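Side-chain contacts in membrane protein, putative (Geobacter sulfurreducens PCA, PDB 2QYB), which is of unproven function, probably a membrane transporter of the sodium:solute symporter family with phosphatase activity, and is represented here by its GAF domain: residues Asn88-Met93 / Glu100-Glu105; Ile20-Leu25 / Ile40-Glu45; Thr73-Ala78 / Ile125-Ser130; Leu16-Ile21 / Ala153-Ile158; Leu28-Lys31 / Leu37-Ile40. One frame throughout, in Å; residues are numbered along the deposited sequence.

Contact 1: Asn88-Met93 / Glu100-Glu105; sequences NDTQYM and ELMQKE
T90 and Q103 mark the nearest backbone approach of 88-93 to 100-105, with T90 CA 7.0 Å from Q103 CA, where the loop after strand 85-87 passes beside helix 96-104 of this GAF domain. The loop is shaped by an Asx turn: D89 OD1 accepts the backbone N of Q91 at 2.9 Å. The second carboxylate oxygen, D89 OD2, receives Q91 NE2 at 3.1 Å, which ties the two side chains together as well. Both donors stand above the carboxylate plane, by 37° and 45°, and the pair of bonds fixes the rotation of the D89 carboxylate.

No hydrogen bond joins the two segments; the evidence is for van der Waals contact. With its CG anti to the carbonyl carbon (chi1 -61°) and the chain extended beyond, Q103 slides past T90 in the opposite direction, its CG 3.9 Å from T90 OG1. The Q103 amide ends on the loop backbone, where NE2 lies 3.4 Å from Q91 CA. The hydroxyl of T90 is instead hydrogen-bonded to I107 O, while Q91 O is bonded to R99 NE, a further tie to the helix. On the buried side the selenomethionines M93 and M102 both pack on F110. T90 CG2 touches M102 CE at 4.0 Å, and M93 crosses M102 at about a right angle, M93 CE resting 4.1 Å from M102 SE.

Contact 2: Ile20-Leu25 / Ile40-Glu45; sequences IIMDDL and IRLVDE
I40 meets M22 first along the strand, and their CA atoms are the nearest across the two segments, I40 CA lying 7.9 Å from M22 CA. Both branches of I40 take part. CD1 abuts the root of the selenomethionine chain, 3.7 Å from M22 CB, while I40 CG2, anti to its own backbone N, reaches M22 SE at 4.0 Å. M22 is touched at both levels because its chain runs extended through chi2 (-172°), carrying SE to the strand; chi3 only turns CE.

R41 points to the other face of the sheet, where its NH2 is hydrogen-bonded to the carbonyl oxygens of A63 and K65. L42 returns to the helix side and meets the selenium, L42 CD1 lying 4.2 Å from M22 SE. Beyond it the segment leaves the helix, and D44 OD1 accepts the backbone N of V48.

The contact therefore rests on one helix residue bridging two strand residues that are two apart, a helix-on-sheet packing of the GAF fold without any polar bond across it. Helix 139-158 flanks this layer, L152 touching M22 and I40 and V156 touching L42; S53 of strand 49-56 and L16 of the second subunit also pack on M22.

Contact 3: Thr73-Ala78 / Ile125-Ser130; sequences TYIGEA and ILSVFS
T73 OG1 is gripped twice at the start of helix 74-81: it accepts the backbone N of G76 at 3.0 Å (N-H...O angle 144°) and is also hydrogen-bonded to E70 O. The first bond makes T73 the N-cap, and it sets the opening turn from which I75 and A78 meet the strand.

I75 directs its longer branch across the gap, CG1 standing opposite the backbone N (chi1 -168°). That branch crosses I125 at a slant, with I75 CG1 3.9 Å from I125 CG2. Its last methyl goes further along the strand, I75 CD1 coming to 3.6 Å from S127 OG, a van der Waals touch beside R41. One turn on, A78 CB meets the other branch of I125 at CD1, 4.0 Å away.

Here helix 74-81 lies on one face of the antiparallel GAF sheet, over strand 124-130; the short axes pass 9.7 Å apart with their directions at 143°. Replacing I125 by an alanine would probably open a gap under this turn, since both the CG2 that meets I75 and the CD1 that meets A78 would be gone. H112 of strand 109-115 touches both I75 and S127, and next to them the ring of Y74 meets that of F110 edge-to-face.

Contact 4: Leu16-Ile21 / Ala153-Ile158; sequences LDLQII and AQAVKI
L18 and A155 bury the most surface in this helix pair, and L18 CA is 6.6 Å from A155 CA, the nearest backbone approach. The small side chain of A155 allows it: L18 CD1 comes to 3.7 Å from A155 CB and equally near, 3.7 Å, to A155 O, so the methyl packs on the helix backbone as well as on the side chain. It gets there because CG is trans to the nitrogen of L18 (chi1 171°), which carries the isobutyl group outward between the helices.

V156 is third. Its CB points away from L18, yet CG2 turns back along the flank and lies 4.1 Å from L18 CD1, while L18 CD2 sits 4.1 Å from V156 CA. A turn further along, I21 CG2 adds a looser touch on A155 CB at 4.3 Å. A serine in place of L18 lacks both methyls, and would probably leave a gap between the helices beside A155 and V156.

Around the pair, M12 of the second subunit packs on L18, and D17 OD1 forms a salt bridge with R52 NH1 of that subunit. The short axes run 9.9 Å apart at 171°. Such antiparallel pairing of the first and last helices at a subunit interface is consistent with the helical-bundle dimers of GAF domains.

Contact 5: Leu28-Lys31 / Leu37-Ile40; sequences LLLK and LAVI
A helix-turn-strand unit at the entry to the GAF sheet brings L29 and L30, near the end of helix 10-32, back against L37 and A38 at the start of strand 37-43. The nearest backbone pair is L30 with L37, whose CA atoms lie 7.3 Å apart.

L30 works with both methyls. CD1 drops onto the strand side chain, 3.7 Å from A38 CB, while CD2 reaches past it to the backbone of the residue before, 3.9 Å from L37 N and 3.9 Å from L37 CA. This fork straddles the first peptide link of the strand. L29 approaches the same alanine from further along the strand, its CD1 4.1 Å from A38 CB. The two leucine methyls also touch each other, L29 CD1 being 4.2 Å from L30 CD1, so the single CB of A38 rests against a pair of branched chains.

In the antiparallel sheet, strand 37-43 lies between strands 49-56 and 124-130, and A38 presents its CB to the face covered by helix 10-32. L37 does the reverse: its CB points away from helix 10-32, and its side chain packs on A63 and F129, leaving its main chain to meet L30. Backbone hydrogen bonds pair L37 with F129 and A38 with S55, which fix the strand on both flanks. L35, in the turn between the two elements, touches both L29 and L30, and L26, one turn earlier on the helix, packs on A38.

All five contacts lie within one GAF domain and build layers on the two faces of its sheet. Contacts 2, 4 and 5 share helix 10-32; the centres of contacts 2 and 4 are 7 Å apart, and L42 CD1 touches V156 CG2 at 4.0 Å. Both reach the second subunit. Contact 5 continues along strand 37-43 from contact 2 through the shared I40. Contact 3 joins this strand from the neighbouring one, where S127 O and V39 N are 2.8 Å apart. Contact 1 lies on the far side, its centre about 32 Å from that of contact 4, but its M93 packs on Y74 of contact 3.

Contact 1: Asn88-Met93 / Glu100-Glu105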
# COMPACT_ATOMS: atom_id res chain seq x y z
N ASN A 88 -24.10 5.57 -13.13
CA ASN A 88 -24.80 5.75 -11.85
C ASN A 88 -25.55 4.51 -11.35
O ASN A 88 -25.69 4.32 -10.14
CB ASN A 88 -25.67 7.01 -11.87
CG ASN A 88 -24.99 8.16 -11.19
OD1 ASN A 88 -24.97 9.28 -11.67
ND2 ASN A 88 -24.38 7.87 -10.09
N ASP A 89 -25.96 3.65 -12.28
CA ASP A 89 -26.63 2.41 -11.97
C ASP A 89 -26.21 1.30 -12.94
O ASP A 89 -26.62 1.30 -14.09
CB ASP A 89 -28.16 2.58 -11.97
CG ASP A 89 -28.87 1.39 -11.30
OD1 ASP A 89 -28.28 0.29 -11.34
OD2 ASP A 89 -30.00 1.56 -10.75
N THR A 90 -25.43 0.34 -12.46
CA THR A 90 -24.97 -0.74 -13.29
C THR A 90 -26.10 -1.59 -13.94
O THR A 90 -25.84 -2.28 -14.91
CB THR A 90 -23.99 -1.67 -12.53
OG1 THR A 90 -24.62 -2.09 -11.32
CG2 THR A 90 -22.63 -0.95 -12.22
N GLN A 91 -27.33 -1.54 -13.43
CA GLN A 91 -28.39 -2.30 -14.08
C GLN A 91 -28.69 -1.78 -15.50
O GLN A 91 -29.26 -2.50 -16.28
CB GLN A 91 -29.67 -2.41 -13.22
CG GLN A 91 -30.60 -1.22 -13.30
CD GLN A 91 -31.92 -1.37 -12.47
OE1 GLN A 91 -32.68 -2.34 -12.64
NE2 GLN A 91 -32.21 -0.37 -11.62
N TYR A 92 -28.25 -0.56 -15.82
CA TYR A 92 -28.62 0.11 -17.08
C TYR A 92 -27.47 0.35 -18.03
O TYR A 92 -27.59 1.08 -18.99
CB TYR A 92 -29.33 1.46 -16.76
CG TYR A 92 -30.57 1.29 -15.91
CD1 TYR A 92 -31.49 0.26 -16.17
CD2 TYR A 92 -30.85 2.17 -14.87
CE1 TYR A 92 -32.62 0.09 -15.40
CE2 TYR A 92 -31.97 2.03 -14.09
CZ TYR A 92 -32.85 0.97 -14.36
OH TYR A 92 -33.96 0.82 -13.60
N MSE A 93 -26.36 -0.30 -17.78
CA MSE A 93 -25.25 -0.32 -18.74
C MSE A 93 -25.61 -1.04 -20.01
O MSE A 93 -26.39 -1.99 -20.00
CB MSE A 93 -24.08 -1.08 -18.14
CG MSE A 93 -23.43 -0.42 -16.95
SE MSE A 93 -22.15 -1.65 -16.19
CE MSE A 93 -20.72 -1.29 -17.43
N GLU A 100 -22.82 -7.80 -16.55
CA GLU A 100 -23.02 -9.02 -15.79
C GLU A 100 -21.84 -9.29 -14.82
O GLU A 100 -22.05 -9.66 -13.67
CB GLU A 100 -23.26 -10.18 -16.76
CG GLU A 100 -23.63 -11.49 -16.11
CD GLU A 100 -24.93 -11.41 -15.32
OE1 GLU A 100 -25.83 -10.58 -15.67
OE2 GLU A 100 -25.05 -12.20 -14.35
N LEU A 101 -20.60 -9.10 -15.30
CA LEU A 101 -19.39 -9.39 -14.49
C LEU A 101 -19.30 -8.50 -13.26
O LEU A 101 -18.95 -8.95 -12.19
CB LEU A 101 -18.13 -9.23 -15.32
CG LEU A 101 -17.41 -10.42 -15.93
CD1 LEU A 101 -18.25 -11.73 -16.09
CD2 LEU A 101 -16.77 -9.98 -17.28
N MSE A 102 -19.66 -7.25 -13.44
CA MSE A 102 -19.60 -6.26 -12.39
C MSE A 102 -20.67 -6.45 -11.33
O MSE A 102 -20.35 -6.35 -10.13
CB MSE A 102 -19.68 -4.86 -12.97
CG MSE A 102 -18.47 -4.52 -13.86
SE MSE A 102 -18.44 -2.62 -14.33
CE MSE A 102 -18.82 -1.96 -12.54
N GLN A 103 -21.92 -6.70 -11.74
CA GLN A 103 -23.02 -6.97 -10.79
C GLN A 103 -22.73 -8.26 -9.97
O GLN A 103 -23.10 -8.38 -8.80
CB GLN A 103 -24.37 -7.12 -11.53
CG GLN A 103 -24.85 -5.90 -12.32
CD GLN A 103 -26.30 -6.06 -12.82
OE1 GLN A 103 -26.68 -7.06 -13.46
NE2 GLN A 103 -27.13 -5.07 -12.51
N LYS A 104 -22.07 -9.21 -10.59
CA LYS A 104 -21.66 -10.42 -9.91
C LYS A 104 -20.66 -10.08 -8.78
O LYS A 104 -20.63 -10.75 -7.76
CB LYS A 104 -21.10 -11.41 -10.98
CG LYS A 104 -20.48 -12.73 -10.48
CD LYS A 104 -21.43 -13.65 -9.68
CE LYS A 104 -20.59 -14.66 -8.87
NZ LYS A 104 -21.35 -15.81 -8.32
N GLU A 105 -19.86 -9.04 -8.96
CA GLU A 105 -19.02 -8.51 -7.89
C GLU A 105 -19.81 -7.61 -6.92
O GLU A 105 -19.25 -7.18 -5.91
CB GLU A 105 -17.88 -7.64 -8.47
CG GLU A 105 -16.91 -8.33 -9.40
CD GLU A 105 -15.53 -8.55 -8.80
OE1 GLU A 105 -15.41 -8.74 -7.55
OE2 GLU A 105 -14.55 -8.57 -9.57

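Contact 2: Ile20-Leu25 / Ile40-Glu45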
# COMPACT_ATOMS: atom_id res chain seq x y z
N ILE A 20 2.52 6.98 -0.12
CA ILE A 20 1.84 7.18 1.15
C ILE A 20 0.80 8.28 1.03
O ILE A 20 -0.30 8.16 1.57
CB ILE A 20 2.87 7.58 2.27
CG1 ILE A 20 3.84 6.41 2.55
CG2 ILE A 20 2.12 8.01 3.55
CD1 ILE A 20 5.19 6.82 3.23
N ILE A 21 1.16 9.35 0.32
CA ILE A 21 0.21 10.38 0.00
C ILE A 21 -1.01 9.75 -0.71
O ILE A 21 -2.16 9.94 -0.26
CB ILE A 21 0.87 11.51 -0.84
CG1 ILE A 21 1.72 12.44 0.04
CG2 ILE A 21 -0.15 12.40 -1.54
CD1 ILE A 21 2.62 13.37 -0.77
N MSE A 22 -0.77 8.97 -1.78
CA MSE A 22 -1.88 8.37 -2.57
C MSE A 22 -2.70 7.44 -1.73
O MSE A 22 -3.90 7.56 -1.67
CB MSE A 22 -1.39 7.60 -3.78
CG MSE A 22 -0.63 8.44 -4.75
SE MSE A 22 -0.16 7.55 -6.48
CE MSE A 22 1.10 6.13 -5.90
N ASP A 23 -2.04 6.49 -1.09
CA ASP A 23 -2.75 5.54 -0.23
C ASP A 23 -3.61 6.23 0.84
O ASP A 23 -4.70 5.77 1.12
CB ASP A 23 -1.75 4.57 0.43
CG ASP A 23 -1.24 3.46 -0.54
OD1 ASP A 23 -1.44 3.50 -1.76
OD2 ASP A 23 -0.62 2.51 -0.06
N ASP A 24 -3.08 7.27 1.49
CA ASP A 24 -3.81 7.97 2.57
C ASP A 24 -5.02 8.66 1.99
O ASP A 24 -6.08 8.67 2.57
CB ASP A 24 -2.95 9.04 3.30
CG ASP A 24 -1.88 8.44 4.19
OD1 ASP A 24 -1.89 7.20 4.40
OD2 ASP A 24 -1.00 9.23 4.67
N LEU A 25 -4.85 9.26 0.83
CA LEU A 25 -5.98 9.96 0.22
C LEU A 25 -7.11 9.03 -0.13
O LEU A 25 -8.24 9.31 0.18
CB LEU A 25 -5.53 10.82 -0.99
CG LEU A 25 -4.85 12.15 -0.53
CD1 LEU A 25 -4.06 12.86 -1.64
CD2 LEU A 25 -5.85 13.13 0.10
N ILE A 40 -5.92 4.05 -8.07
CA ILE A 40 -5.14 4.98 -8.91
C ILE A 40 -4.26 4.12 -9.88
O ILE A 40 -3.56 3.22 -9.44
CB ILE A 40 -4.24 5.90 -8.07
CG1 ILE A 40 -5.08 6.90 -7.28
CG2 ILE A 40 -3.20 6.63 -8.93
CD1 ILE A 40 -4.38 7.43 -6.03
N ARG A 41 -4.34 4.42 -11.17
CA ARG A 41 -3.40 3.90 -12.14
C ARG A 41 -2.58 5.05 -12.72
O ARG A 41 -3.12 6.15 -12.93
CB ARG A 41 -4.13 3.19 -13.28
CG ARG A 41 -4.92 2.02 -12.83
CD ARG A 41 -5.55 1.35 -14.02
NE ARG A 41 -6.13 0.05 -13.67
CZ ARG A 41 -7.27 -0.12 -13.00
NH1 ARG A 41 -7.99 0.91 -12.57
NH2 ARG A 41 -7.70 -1.34 -12.74
N LEU A 42 -1.30 4.77 -13.00
CA LEU A 42 -0.41 5.72 -13.66
C LEU A 42 0.20 5.07 -14.88
O LEU A 42 0.46 3.88 -14.90
CB LEU A 42 0.69 6.20 -12.70
CG LEU A 42 0.19 6.90 -11.41
CD1 LEU A 42 1.33 7.32 -10.39
CD2 LEU A 42 -0.71 8.08 -11.76
N VAL A 43 0.40 5.86 -15.92
CA VAL A 43 1.03 5.35 -17.09
C VAL A 43 2.48 5.03 -16.77
O VAL A 43 3.14 5.81 -16.10
CB VAL A 43 0.93 6.30 -18.31
CG1 VAL A 43 1.50 5.61 -19.52
CG2 VAL A 43 -0.50 6.66 -18.60
N ASP A 44 2.97 3.88 -17.25
CA ASP A 44 4.38 3.56 -17.14
C ASP A 44 5.05 4.04 -18.43
O ASP A 44 4.38 4.54 -19.32
CB ASP A 44 4.59 2.05 -16.88
CG ASP A 44 4.16 1.16 -18.05
OD1 ASP A 44 3.83 1.71 -19.13
OD2 ASP A 44 4.18 -0.08 -17.90
N GLU A 45 6.37 3.90 -18.50
CA GLU A 45 7.16 4.24 -19.71
C GLU A 45 6.53 3.70 -21.02
O GLU A 45 6.49 4.40 -22.01
CB GLU A 45 8.62 3.72 -19.62
CG GLU A 45 9.15 3.38 -18.18
CD GLU A 45 8.74 1.96 -17.70
OE1 GLU A 45 9.07 0.97 -18.40
OE2 GLU A 45 8.09 1.85 -16.64

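Contact 3: Thr73-Ala78 / Ile125-Ser130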
# COMPACT_ATOMS: atom_id res chain seq x y z
N THR A 73 -13.10 0.34 -23.71
CA THR A 73 -13.36 0.27 -22.28
C THR A 73 -13.73 1.67 -21.78
O THR A 73 -13.30 2.65 -22.36
CB THR A 73 -12.10 -0.25 -21.52
OG1 THR A 73 -11.01 0.65 -21.76
CG2 THR A 73 -11.71 -1.71 -21.99
N TYR A 74 -14.49 1.75 -20.67
CA TYR A 74 -14.82 3.06 -20.06
C TYR A 74 -13.57 3.78 -19.55
O TYR A 74 -13.46 4.97 -19.67
CB TYR A 74 -15.76 2.91 -18.86
CG TYR A 74 -17.14 2.38 -19.14
CD1 TYR A 74 -18.14 3.20 -19.63
CD2 TYR A 74 -17.46 1.06 -18.85
CE1 TYR A 74 -19.44 2.72 -19.88
CE2 TYR A 74 -18.74 0.58 -19.10
CZ TYR A 74 -19.72 1.41 -19.61
OH TYR A 74 -21.00 0.91 -19.84
N ILE A 75 -12.66 3.02 -18.95
CA ILE A 75 -11.41 3.55 -18.43
C ILE A 75 -10.44 4.04 -19.53
O ILE A 75 -9.79 5.07 -19.40
CB ILE A 75 -10.73 2.49 -17.53
CG1 ILE A 75 -9.58 3.13 -16.75
CG2 ILE A 75 -10.27 1.26 -18.37
CD1 ILE A 75 -9.10 2.27 -15.63
N GLY A 76 -10.35 3.31 -20.62
CA GLY A 76 -9.58 3.76 -21.78
C GLY A 76 -10.18 5.00 -22.41
O GLY A 76 -9.45 5.86 -22.91
N GLU A 77 -11.50 5.09 -22.40
CA GLU A 77 -12.19 6.22 -22.99
C GLU A 77 -11.97 7.46 -22.13
O GLU A 77 -11.78 8.55 -22.65
CB GLU A 77 -13.69 5.93 -23.19
CG GLU A 77 -14.58 7.13 -23.69
CD GLU A 77 -14.05 7.79 -24.96
OE1 GLU A 77 -13.19 7.17 -25.62
OE2 GLU A 77 -14.47 8.93 -25.30
N ALA A 78 -11.95 7.29 -20.82
CA ALA A 78 -11.69 8.42 -19.93
C ALA A 78 -10.28 8.97 -20.11
O ALA A 78 -10.04 10.19 -20.16
CB ALA A 78 -11.92 8.00 -18.48
N ILE A 125 -5.49 7.48 -14.19
CA ILE A 125 -6.93 7.43 -13.89
C ILE A 125 -7.20 7.14 -12.39
O ILE A 125 -6.60 6.29 -11.80
CB ILE A 125 -7.62 6.36 -14.76
CG1 ILE A 125 -7.55 6.76 -16.25
CG2 ILE A 125 -9.07 6.21 -14.38
CD1 ILE A 125 -8.35 8.07 -16.64
N LEU A 126 -8.10 7.89 -11.81
CA LEU A 126 -8.65 7.59 -10.54
C LEU A 126 -9.99 6.91 -10.81
O LEU A 126 -10.85 7.54 -11.37
CB LEU A 126 -8.85 8.90 -9.72
CG LEU A 126 -9.72 8.79 -8.48
CD1 LEU A 126 -9.08 7.77 -7.49
CD2 LEU A 126 -10.07 10.20 -7.82
N SER A 127 -10.12 5.64 -10.42
CA SER A 127 -11.34 4.84 -10.63
C SER A 127 -11.97 4.58 -9.29
O SER A 127 -11.28 4.18 -8.36
CB SER A 127 -11.01 3.47 -11.27
OG SER A 127 -10.13 3.60 -12.40
N VAL A 128 -13.28 4.74 -9.17
CA VAL A 128 -13.97 4.51 -7.88
C VAL A 128 -15.28 3.75 -8.04
O VAL A 128 -16.02 3.94 -8.99
CB VAL A 128 -14.24 5.85 -7.16
CG1 VAL A 128 -12.93 6.60 -6.94
CG2 VAL A 128 -15.18 6.75 -7.97
N PHE A 129 -15.59 2.93 -7.05
CA PHE A 129 -16.69 1.98 -7.16
C PHE A 129 -17.45 1.91 -5.85
O PHE A 129 -16.86 1.86 -4.81
CB PHE A 129 -16.12 0.59 -7.45
CG PHE A 129 -15.21 0.55 -8.63
CD1 PHE A 129 -15.71 0.14 -9.90
CD2 PHE A 129 -13.85 0.89 -8.49
CE1 PHE A 129 -14.89 0.08 -10.99
CE2 PHE A 129 -13.03 0.84 -9.57
CZ PHE A 129 -13.54 0.44 -10.84
N SER A 130 -18.76 1.94 -5.91
CA SER A 130 -19.59 1.63 -4.76
C SER A 130 -20.33 0.28 -5.00
O SER A 130 -20.97 0.10 -6.00
CB SER A 130 -20.61 2.74 -4.54
OG SER A 130 -21.55 2.39 -3.54

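Contact 4: Leu16-Ile21 / Ala153-Ile158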
# COMPACT_ATOMS: atom_id res chain seq x y z
N LEU A 16 8.51 6.92 -2.74
CA LEU A 16 7.92 6.22 -1.61
C LEU A 16 7.02 7.14 -0.79
O LEU A 16 6.04 6.70 -0.23
CB LEU A 16 8.99 5.59 -0.72
CG LEU A 16 9.76 4.39 -1.32
CD1 LEU A 16 11.02 4.06 -0.48
CD2 LEU A 16 8.83 3.16 -1.49
N ASP A 17 7.36 8.42 -0.74
CA ASP A 17 6.49 9.42 -0.12
C ASP A 17 5.22 9.66 -0.93
O ASP A 17 4.13 9.86 -0.38
CB ASP A 17 7.19 10.75 -0.01
CG ASP A 17 8.24 10.75 1.03
OD1 ASP A 17 8.19 9.90 1.92
OD2 ASP A 17 9.10 11.66 0.99
N LEU A 18 5.38 9.69 -2.24
CA LEU A 18 4.25 9.82 -3.11
C LEU A 18 3.23 8.71 -2.86
O LEU A 18 2.06 8.98 -2.76
CB LEU A 18 4.70 9.83 -4.57
CG LEU A 18 3.58 9.75 -5.62
CD1 LEU A 18 2.61 10.97 -5.54
CD2 LEU A 18 4.24 9.55 -7.01
N GLN A 19 3.72 7.48 -2.73
CA GLN A 19 2.87 6.31 -2.42
C GLN A 19 1.95 6.48 -1.21
O GLN A 19 0.77 6.13 -1.25
CB GLN A 19 3.77 5.12 -2.19
CG GLN A 19 3.04 3.81 -2.11
CD GLN A 19 2.40 3.39 -3.45
OE1 GLN A 19 3.09 3.17 -4.46
NE2 GLN A 19 1.05 3.27 -3.45
N ILE A 20 2.52 6.98 -0.12
CA ILE A 20 1.84 7.18 1.15
C ILE A 20 0.80 8.28 1.03
O ILE A 20 -0.30 8.16 1.57
CB ILE A 20 2.87 7.58 2.27
CG1 ILE A 20 3.84 6.41 2.55
CG2 ILE A 20 2.12 8.01 3.55
CD1 ILE A 20 5.19 6.82 3.23
N ILE A 21 1.16 9.35 0.32
CA ILE A 21 0.21 10.38 0.00
C ILE A 21 -1.01 9.75 -0.71
O ILE A 21 -2.16 9.94 -0.26
CB ILE A 21 0.87 11.51 -0.84
CG1 ILE A 21 1.72 12.44 0.04
CG2 ILE A 21 -0.15 12.40 -1.54
CD1 ILE A 21 2.62 13.37 -0.77
N ALA A 153 -2.54 14.59 -9.21
CA ALA A 153 -1.73 15.00 -10.36
C ALA A 153 -0.55 15.89 -9.92
O ALA A 153 0.62 15.74 -10.39
CB ALA A 153 -2.59 15.73 -11.39
N GLN A 154 -0.84 16.79 -9.00
CA GLN A 154 0.19 17.67 -8.52
C GLN A 154 1.31 16.90 -7.84
O GLN A 154 2.50 17.14 -8.13
CB GLN A 154 -0.38 18.70 -7.57
CG GLN A 154 0.62 19.77 -7.23
CD GLN A 154 1.10 20.50 -8.47
OE1 GLN A 154 0.55 21.55 -8.82
NE2 GLN A 154 2.11 19.94 -9.16
N ALA A 155 0.92 15.99 -6.94
CA ALA A 155 1.87 15.22 -6.14
C ALA A 155 2.78 14.35 -7.02
O ALA A 155 3.97 14.21 -6.74
CB ALA A 155 1.13 14.38 -5.14
N VAL A 156 2.23 13.76 -8.08
CA VAL A 156 3.03 12.93 -9.00
C VAL A 156 4.10 13.77 -9.72
O VAL A 156 5.30 13.44 -9.71
CB VAL A 156 2.13 12.24 -10.05
CG1 VAL A 156 2.96 11.61 -11.15
CG2 VAL A 156 1.24 11.20 -9.37
N LYS A 157 3.64 14.84 -10.37
CA LYS A 157 4.51 15.80 -11.01
C LYS A 157 5.65 16.27 -10.09
O LYS A 157 6.79 16.37 -10.55
CB LYS A 157 3.69 17.00 -11.55
CG LYS A 157 3.51 16.98 -13.09
CD LYS A 157 2.67 18.20 -13.63
CE LYS A 157 3.43 19.53 -13.74
NZ LYS A 157 2.48 20.63 -13.53
N ILE A 158 5.35 16.54 -8.81
CA ILE A 158 6.41 16.85 -7.84
C ILE A 158 7.57 15.85 -7.99
O ILE A 158 8.72 16.24 -8.07
CB ILE A 158 5.90 16.89 -6.33
CG1 ILE A 158 5.18 18.22 -6.01
CG2 ILE A 158 7.09 16.75 -5.33
CD1 ILE A 158 3.96 18.06 -5.07

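Contact 5: Leu28-Lys31 / Leu37-Ile40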
# COMPACT_ATOMS: atom_id res chain seq x y z
N LEU A 28 -8.87 7.95 3.05
CA LEU A 28 -9.76 9.02 3.61
C LEU A 28 -11.05 9.13 2.79
O LEU A 28 -12.15 9.27 3.31
CB LEU A 28 -9.04 10.37 3.68
CG LEU A 28 -7.85 10.56 4.64
CD1 LEU A 28 -7.20 11.89 4.29
CD2 LEU A 28 -8.20 10.56 6.13
N LEU A 29 -10.92 9.04 1.48
CA LEU A 29 -12.07 9.01 0.56
C LEU A 29 -13.06 7.89 0.92
O LEU A 29 -14.26 8.10 0.95
CB LEU A 29 -11.54 8.73 -0.82
CG LEU A 29 -12.15 9.23 -2.13
CD1 LEU A 29 -11.80 8.15 -3.24
CD2 LEU A 29 -13.57 9.51 -2.04
N LEU A 30 -12.54 6.69 1.20
CA LEU A 30 -13.43 5.54 1.47
C LEU A 30 -14.07 5.71 2.84
O LEU A 30 -15.23 5.44 2.98
CB LEU A 30 -12.72 4.17 1.30
CG LEU A 30 -12.94 3.57 -0.10
CD1 LEU A 30 -12.57 4.61 -1.16
CD2 LEU A 30 -12.20 2.21 -0.38
N LYS A 31 -13.33 6.24 3.81
CA LYS A 31 -13.92 6.64 5.10
C LYS A 31 -15.09 7.63 4.95
O LYS A 31 -16.10 7.48 5.61
CB LYS A 31 -12.86 7.26 6.01
CG LYS A 31 -12.17 6.32 6.97
CD LYS A 31 -12.61 6.53 8.42
CE LYS A 31 -12.29 7.97 8.98
NZ LYS A 31 -10.91 8.52 8.62
N LEU A 37 -14.43 0.77 -3.18
CA LEU A 37 -13.11 0.52 -3.78
C LEU A 37 -12.71 1.74 -4.56
O LEU A 37 -13.57 2.42 -5.10
CB LEU A 37 -13.15 -0.73 -4.68
CG LEU A 37 -11.85 -1.12 -5.41
CD1 LEU A 37 -10.69 -1.57 -4.50
CD2 LEU A 37 -12.20 -2.26 -6.40
N ALA A 38 -11.40 2.03 -4.55
CA ALA A 38 -10.80 3.14 -5.25
C ALA A 38 -9.45 2.67 -5.75
O ALA A 38 -8.72 2.03 -5.03
CB ALA A 38 -10.63 4.40 -4.31
N VAL A 39 -9.10 3.02 -6.98
CA VAL A 39 -7.84 2.61 -7.58
C VAL A 39 -7.22 3.84 -8.25
O VAL A 39 -7.93 4.61 -8.87
CB VAL A 39 -8.02 1.40 -8.61
CG1 VAL A 39 -6.71 0.85 -9.05
CG2 VAL A 39 -8.85 0.26 -8.02
N ILE A 40 -5.92 4.05 -8.07
CA ILE A 40 -5.14 4.98 -8.91
C ILE A 40 -4.26 4.12 -9.88
O ILE A 40 -3.56 3.22 -9.44
CB ILE A 40 -4.24 5.90 -8.07
CG1 ILE A 40 -5.08 6.90 -7.28
CG2 ILE A 40 -3.20 6.63 -8.93
CD1 ILE A 40 -4.38 7.43 -6.03